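Local atomic coordinates of UDP-N-acetylmuramate--L-alanine ligase (Thermotoga maritima, PDB entry 1J6U), a protein that catalyses the ATP-dependent joining of L-alanine to UDP-N-acetylmuramate, a step in building the peptidoglycan of the bacterial cell wall. Residues A[311-316]-A[434-439]; A[325-330]-A[346-351]. All blocks are in the same frame, centred on the assembly; numbering follows the deposited sequence.

Both contacts lie in the glutamate ligase domain of the Mur ligase, their centres about 7 Å apart, and strand 324-329 ties them together. It runs between strands 314-319 (antiparallel to it) and 433-438 (parallel): contact 1 joins the turn leading into the first to the second and to Gly439, while strand 324-329 itself supplies one half of contact 2. Two close polar pairs at 2.7 Å, each probably a hydrogen bond, join them: Phe435 N to Tyr325 O and Phe313 N to Asp329 OD2. Contact 1 is the nearer to the predicted ATP site, with the side chains of Phe313 and Thr127 about 8 Å apart. Contact 2 sits away from that site, where the chain leaves helix 334-347.

Contact 1. Residues A[311-316]-A[434-439]; sequences RRFSIA and VFLFVG
Phe313 and Leu436 stand across from each other with their CA atoms 8.5 Å apart, and Arg311 and Val438 pair at 8.6 Å, so the two chains run in opposite directions with the width of one intervening strand, 324-329, between them. The backbones do not touch at that spacing; the contact, 110 Å² in all, is made at two separate points, and the joining probably falls mainly to strand 324-329. At the first, CE1 of the Phe313 ring comes to 4.4 Å from the CD2 methyl of Leu436, which approaches the ring obliquely. With CG swung anti to the backbone N (chi1 -158°), the ring reaches across Ile327 toward Leu436. Phe313 and Ser314 face Asp328 together as a G1 beta bulge, and the positive phi of Phe313 (43°) is what this type of bulge needs at its first position. Both apolar side chains also touch Ile327 and reach helix 334-347, Phe313 at Leu340 and Thr343 and Leu436 at Leu341.

The second point is polar. Arg311 bends at chi2 and chi3 and brings its guanidinium edge-on to Gly439, with NH1 2.7 Å from Gly439 O and that oxygen lying near the guanidinium plane. NH1 also makes a weak hydrogen bond to Gly441 O, while the Arg311 side chain touches Ile444 of helix 443-457. At the other end of the same residue, Arg311 N donates to Ser314 OG at 2.7 Å with an angle of 158°, a bond that closes the turn leading into strand 314-319.

The chemistry is thus divided: loose apolar packing under helix 334-347, and a cationic group turned toward the carbonyls of Gly439 and Gly441, which would probably help hold the loop after strand 433-438 close to that turn.

Contact 2. Residues A[325-330]-A[346-351]; sequences YVIDDY and EVFENE
Glu351 OE2 takes a salt bridge from Arg252 NH1 and a hydrogen bond from Asn323 ND2, and the same Arg252 gives its NH2 to the hydroxyl of Tyr325, the residue whose ring meets Phe348 across the contact. One arginine thus bonds to a side chain of each segment, while the direct contact between them is apolar. The two rings form an edge-to-face pair: CE2 of Phe348 sits 3.5 Å above the plane of the Tyr325 ring, over its centre, with the planes at 55° and the centroids 4.7 Å apart. The next corner, Phe348 CZ, is 3.9 Å from Tyr325 CD2. Ile327, pointing against Phe348 from the strand, brings its CD1 near the plane of the phenylalanine ring, 3.5 Å from Phe348 CE1. The extended second torsion of Ile327 (chi2 -179°) is what carries that methyl so far from the strand. Val347 CG1 covers one face of the Phe348 ring at 3.6 Å, and Val434 of the neighbouring strand touches all three contact residues.

With an alanine at Tyr325 both ring and hydroxyl are gone, so a gap would probably open beside Phe348 CE2, letting that ring shift, and Arg252 NH2 is likely to lose a partner.

Phe348 is the first residue to leave helix 334-347, and its ring packs the end of that helix against the sheet. Strand 324-329, helix 334-347 and strand 352-357 make a beta-alpha-beta crossover that skips over strand 433-438, an arrangement characteristic of the Rossmann-like C-terminal domain of Mur ligases.

Contact 1. Residues A[311-316]-A[434-439]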
loop_
_atom_site.group_PDB
_atom_site.type_symbol
_atom_site.label_atom_id
_atom_site.label_comp_id
_atom_site.label_asym_id
_atom_site.label_seq_id
_atom_site.Cartn_x
_atom_site.Cartn_y
_atom_site.Cartn_z
ATOM N N ARG A 311 -6.020 1.800 -4.758
ATOM C CA ARG A 311 -6.651 1.927 -3.459
ATOM C C ARG A 311 -6.032 2.991 -2.596
ATOM O O ARG A 311 -6.354 3.094 -1.400
ATOM C CB ARG A 311 -6.690 0.608 -2.689
ATOM C CG ARG A 311 -7.465 -0.517 -3.397
ATOM C CD ARG A 311 -8.516 -1.014 -2.442
ATOM N NE ARG A 311 -8.480 -2.451 -2.336
ATOM C CZ ARG A 311 -9.096 -3.144 -1.391
ATOM N NH1 ARG A 311 -9.827 -2.547 -0.440
ATOM N NH2 ARG A 311 -8.944 -4.454 -1.384
ATOM N N ARG A 312 -5.113 3.764 -3.150
ATOM C CA ARG A 312 -4.604 4.900 -2.349
ATOM C C ARG A 312 -5.161 6.065 -3.175
ATOM O O ARG A 312 -4.543 6.518 -4.129
ATOM C CB ARG A 312 -3.075 4.935 -2.278
ATOM C CG ARG A 312 -2.446 3.585 -2.291
ATOM C CD ARG A 312 -2.411 2.928 -0.930
ATOM N NE ARG A 312 -2.377 1.490 -1.158
ATOM C CZ ARG A 312 -1.853 0.610 -0.323
ATOM N NH1 ARG A 312 -1.314 1.017 0.818
ATOM N NH2 ARG A 312 -1.859 -0.673 -0.646
ATOM N N PHE A 313 -6.383 6.465 -2.822
ATOM C CA PHE A 313 -7.148 7.481 -3.515
ATOM C C PHE A 313 -7.024 7.285 -5.029
ATOM O O PHE A 313 -6.710 8.246 -5.747
ATOM C CB PHE A 313 -6.673 8.885 -3.140
ATOM C CG PHE A 313 -7.719 9.983 -3.384
ATOM C CD1 PHE A 313 -8.544 10.436 -2.348
ATOM C CD2 PHE A 313 -7.856 10.585 -4.639
ATOM C CE1 PHE A 313 -9.483 11.469 -2.561
ATOM C CE2 PHE A 313 -8.792 11.620 -4.850
ATOM C CZ PHE A 313 -9.598 12.052 -3.805
ATOM N N SER A 314 -7.253 6.058 -5.519
ATOM C CA SER A 314 -7.182 5.805 -6.961
ATOM C C SER A 314 -8.527 6.031 -7.666
ATOM O O SER A 314 -9.593 5.666 -7.148
ATOM C CB SER A 314 -6.668 4.390 -7.257
ATOM O OG SER A 314 -7.256 3.439 -6.435
ATOM N N ILE A 315 -8.473 6.661 -8.837
ATOM C CA ILE A 315 -9.684 6.950 -9.581
ATOM C C ILE A 315 -9.958 5.706 -10.367
ATOM O O ILE A 315 -9.206 5.354 -11.272
ATOM C CB ILE A 315 -9.525 8.088 -10.597
ATOM C CG1 ILE A 315 -9.123 9.397 -9.899
ATOM C CG2 ILE A 315 -10.818 8.241 -11.397
ATOM C CD1 ILE A 315 -10.205 10.134 -9.289
ATOM N N ALA A 316 -11.050 5.043 -10.019
ATOM C CA ALA A 316 -11.449 3.816 -10.694
ATOM C C ALA A 316 -12.226 4.164 -11.949
ATOM O O ALA A 316 -12.152 3.469 -12.946
ATOM C CB ALA A 316 -12.303 2.978 -9.749
ATOM N N VAL A 434 -18.659 12.638 -6.417
ATOM C CA VAL A 434 -17.543 11.754 -6.263
ATOM C C VAL A 434 -17.987 10.675 -5.315
ATOM O O VAL A 434 -18.394 10.962 -4.191
ATOM C CB VAL A 434 -16.341 12.464 -5.635
ATOM C CG1 VAL A 434 -15.302 11.402 -5.198
ATOM C CG2 VAL A 434 -15.741 13.468 -6.649
ATOM N N PHE A 435 -17.919 9.436 -5.773
ATOM C CA PHE A 435 -18.280 8.324 -4.912
ATOM C C PHE A 435 -16.982 7.678 -4.445
ATOM O O PHE A 435 -16.213 7.103 -5.239
ATOM C CB PHE A 435 -19.124 7.291 -5.665
ATOM C CG PHE A 435 -20.376 7.842 -6.199
ATOM C CD1 PHE A 435 -20.429 8.321 -7.487
ATOM C CD2 PHE A 435 -21.512 7.912 -5.403
ATOM C CE1 PHE A 435 -21.617 8.875 -8.000
ATOM C CE2 PHE A 435 -22.688 8.459 -5.896
ATOM C CZ PHE A 435 -22.745 8.945 -7.202
ATOM N N LEU A 436 -16.731 7.800 -3.153
ATOM C CA LEU A 436 -15.542 7.205 -2.572
ATOM C C LEU A 436 -15.905 5.892 -1.887
ATOM O O LEU A 436 -16.594 5.901 -0.855
ATOM C CB LEU A 436 -14.959 8.108 -1.498
ATOM C CG LEU A 436 -14.621 9.536 -1.829
ATOM C CD1 LEU A 436 -14.328 10.297 -0.513
ATOM C CD2 LEU A 436 -13.453 9.542 -2.786
ATOM N N PHE A 437 -15.443 4.781 -2.449
ATOM C CA PHE A 437 -15.658 3.485 -1.844
ATOM C C PHE A 437 -14.437 3.220 -0.937
ATOM O O PHE A 437 -13.355 2.839 -1.392
ATOM C CB PHE A 437 -15.762 2.422 -2.913
ATOM C CG PHE A 437 -17.071 2.396 -3.575
ATOM C CD1 PHE A 437 -17.368 3.303 -4.583
ATOM C CD2 PHE A 437 -18.029 1.452 -3.202
ATOM C CE1 PHE A 437 -18.597 3.260 -5.222
ATOM C CE2 PHE A 437 -19.261 1.411 -3.836
ATOM C CZ PHE A 437 -19.543 2.312 -4.848
ATOM N N VAL A 438 -14.650 3.397 0.355
ATOM C CA VAL A 438 -13.611 3.282 1.346
ATOM C C VAL A 438 -13.520 2.037 2.201
ATOM O O VAL A 438 -14.472 1.682 2.888
ATOM C CB VAL A 438 -13.735 4.454 2.292
ATOM C CG1 VAL A 438 -12.536 4.487 3.257
ATOM C CG2 VAL A 438 -13.895 5.729 1.455
ATOM N N GLY A 439 -12.351 1.408 2.192
ATOM C CA GLY A 439 -12.133 0.255 3.032
ATOM C C GLY A 439 -11.066 -0.714 2.593
ATOM O O GLY A 439 -10.763 -0.813 1.417
#

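Contact 2. Residues A[325-330]-A[346-351]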
loop_
_atom_site.group_PDB
_atom_site.type_symbol
_atom_site.label_atom_id
_atom_site.label_comp_id
_atom_site.label_asym_id
_atom_site.label_seq_id
_atom_site.Cartn_x
_atom_site.Cartn_y
_atom_site.Cartn_z
ATOM N N TYR A 325 -17.173 10.722 -10.461
ATOM C CA TYR A 325 -15.976 9.938 -10.162
ATOM C C TYR A 325 -16.243 8.794 -9.197
ATOM O O TYR A 325 -17.027 8.915 -8.249
ATOM C CB TYR A 325 -14.889 10.823 -9.496
ATOM C CG TYR A 325 -14.349 11.958 -10.349
ATOM C CD1 TYR A 325 -15.091 13.113 -10.522
ATOM C CD2 TYR A 325 -13.073 11.885 -10.957
ATOM C CE1 TYR A 325 -14.606 14.176 -11.257
ATOM C CE2 TYR A 325 -12.560 12.963 -11.711
ATOM C CZ TYR A 325 -13.344 14.103 -11.839
ATOM O OH TYR A 325 -12.901 15.223 -12.462
ATOM N N VAL A 326 -15.568 7.686 -9.417
ATOM C CA VAL A 326 -15.642 6.574 -8.478
ATOM C C VAL A 326 -14.178 6.431 -8.047
ATOM O O VAL A 326 -13.268 6.162 -8.855
ATOM C CB VAL A 326 -16.153 5.257 -9.146
ATOM C CG1 VAL A 326 -16.081 4.126 -8.133
ATOM C CG2 VAL A 326 -17.618 5.428 -9.637
ATOM N N ILE A 327 -13.953 6.611 -6.765
ATOM C CA ILE A 327 -12.605 6.545 -6.213
ATOM C C ILE A 327 -12.487 5.452 -5.136
ATOM O O ILE A 327 -13.395 5.281 -4.306
ATOM C CB ILE A 327 -12.223 7.949 -5.609
ATOM C CG1 ILE A 327 -12.150 8.983 -6.734
ATOM C CG2 ILE A 327 -10.842 7.908 -4.928
ATOM C CD1 ILE A 327 -11.753 10.392 -6.260
ATOM N N ASP A 328 -11.370 4.719 -5.169
ATOM C CA ASP A 328 -11.063 3.659 -4.195
ATOM C C ASP A 328 -10.008 4.044 -3.166
ATOM O O ASP A 328 -8.950 4.571 -3.504
ATOM C CB ASP A 328 -10.561 2.412 -4.912
ATOM C CG ASP A 328 -11.614 1.789 -5.781
ATOM O OD1 ASP A 328 -12.699 1.537 -5.243
ATOM O OD2 ASP A 328 -11.375 1.541 -6.983
ATOM N N ASP A 329 -10.286 3.774 -1.908
ATOM C CA ASP A 329 -9.314 4.056 -0.882
ATOM C C ASP A 329 -9.404 3.071 0.265
ATOM O O ASP A 329 -10.478 2.805 0.777
ATOM C CB ASP A 329 -9.447 5.465 -0.329
ATOM C CG ASP A 329 -8.200 5.892 0.423
ATOM O OD1 ASP A 329 -8.157 5.767 1.674
ATOM O OD2 ASP A 329 -7.240 6.319 -0.260
ATOM N N TYR A 330 -8.234 2.564 0.644
ATOM C CA TYR A 330 -8.003 1.587 1.696
ATOM C C TYR A 330 -8.332 2.054 3.089
ATOM O O TYR A 330 -8.385 1.247 3.990
ATOM C CB TYR A 330 -6.519 1.227 1.704
ATOM C CG TYR A 330 -6.222 -0.220 1.641
ATOM C CD1 TYR A 330 -7.049 -1.082 0.920
ATOM C CD2 TYR A 330 -5.059 -0.735 2.213
ATOM C CE1 TYR A 330 -6.725 -2.432 0.754
ATOM C CE2 TYR A 330 -4.719 -2.097 2.050
ATOM C CZ TYR A 330 -5.563 -2.934 1.312
ATOM O OH TYR A 330 -5.244 -4.257 1.091
ATOM N N GLU A 346 -10.010 18.950 -1.133
ATOM C CA GLU A 346 -8.996 19.755 -1.796
ATOM C C GLU A 346 -9.071 19.544 -3.297
ATOM O O GLU A 346 -8.926 20.495 -4.070
ATOM C CB GLU A 346 -7.596 19.356 -1.348
ATOM C CG GLU A 346 -7.110 20.118 -0.170
ATOM C CD GLU A 346 -5.857 19.510 0.435
ATOM O OE1 GLU A 346 -5.358 20.126 1.393
ATOM O OE2 GLU A 346 -5.388 18.430 -0.032
ATOM N N VAL A 347 -9.255 18.285 -3.709
ATOM C CA VAL A 347 -9.321 17.980 -5.125
ATOM C C VAL A 347 -10.643 18.355 -5.759
ATOM O O VAL A 347 -10.672 18.897 -6.886
ATOM C CB VAL A 347 -9.117 16.531 -5.383
ATOM C CG1 VAL A 347 -9.297 16.259 -6.887
ATOM C CG2 VAL A 347 -7.727 16.132 -4.913
ATOM N N PHE A 348 -11.724 18.061 -5.032
ATOM C CA PHE A 348 -13.059 18.343 -5.504
ATOM C C PHE A 348 -13.721 19.353 -4.625
ATOM O O PHE A 348 -14.496 19.010 -3.739
ATOM C CB PHE A 348 -13.858 17.082 -5.507
ATOM C CG PHE A 348 -13.235 16.010 -6.295
ATOM C CD1 PHE A 348 -12.676 14.907 -5.659
ATOM C CD2 PHE A 348 -13.217 16.079 -7.675
ATOM C CE1 PHE A 348 -12.110 13.878 -6.400
ATOM C CE2 PHE A 348 -12.646 15.053 -8.439
ATOM C CZ PHE A 348 -12.096 13.956 -7.818
ATOM N N GLU A 349 -13.421 20.612 -4.902
ATOM C CA GLU A 349 -13.931 21.722 -4.133
ATOM C C GLU A 349 -15.443 21.827 -4.076
ATOM O O GLU A 349 -15.990 22.108 -3.025
ATOM C CB GLU A 349 -13.383 23.028 -4.702
ATOM C CG GLU A 349 -13.824 24.259 -3.923
ATOM C CD GLU A 349 -13.381 25.555 -4.576
ATOM O OE1 GLU A 349 -12.174 25.665 -4.907
ATOM O OE2 GLU A 349 -14.241 26.457 -4.752
ATOM N N ASN A 350 -16.118 21.601 -5.199
ATOM C CA ASN A 350 -17.556 21.762 -5.223
ATOM C C ASN A 350 -18.429 20.561 -5.373
ATOM O O ASN A 350 -19.596 20.617 -5.037
ATOM C CB ASN A 350 -17.922 22.763 -6.290
ATOM C CG ASN A 350 -17.374 24.123 -5.981
ATOM O OD1 ASN A 350 -17.627 24.666 -4.903
ATOM N ND2 ASN A 350 -16.602 24.680 -6.906
ATOM N N GLU A 351 -17.874 19.475 -5.864
ATOM C CA GLU A 351 -18.668 18.267 -6.054
ATOM C C GLU A 351 -19.266 17.686 -4.754
ATOM O O GLU A 351 -18.850 18.017 -3.634
ATOM C CB GLU A 351 -17.820 17.185 -6.750
ATOM C CG GLU A 351 -17.464 17.454 -8.239
ATOM C CD GLU A 351 -16.426 18.595 -8.467
ATOM O OE1 GLU A 351 -15.802 19.095 -7.501
ATOM O OE2 GLU A 351 -16.238 18.988 -9.637
#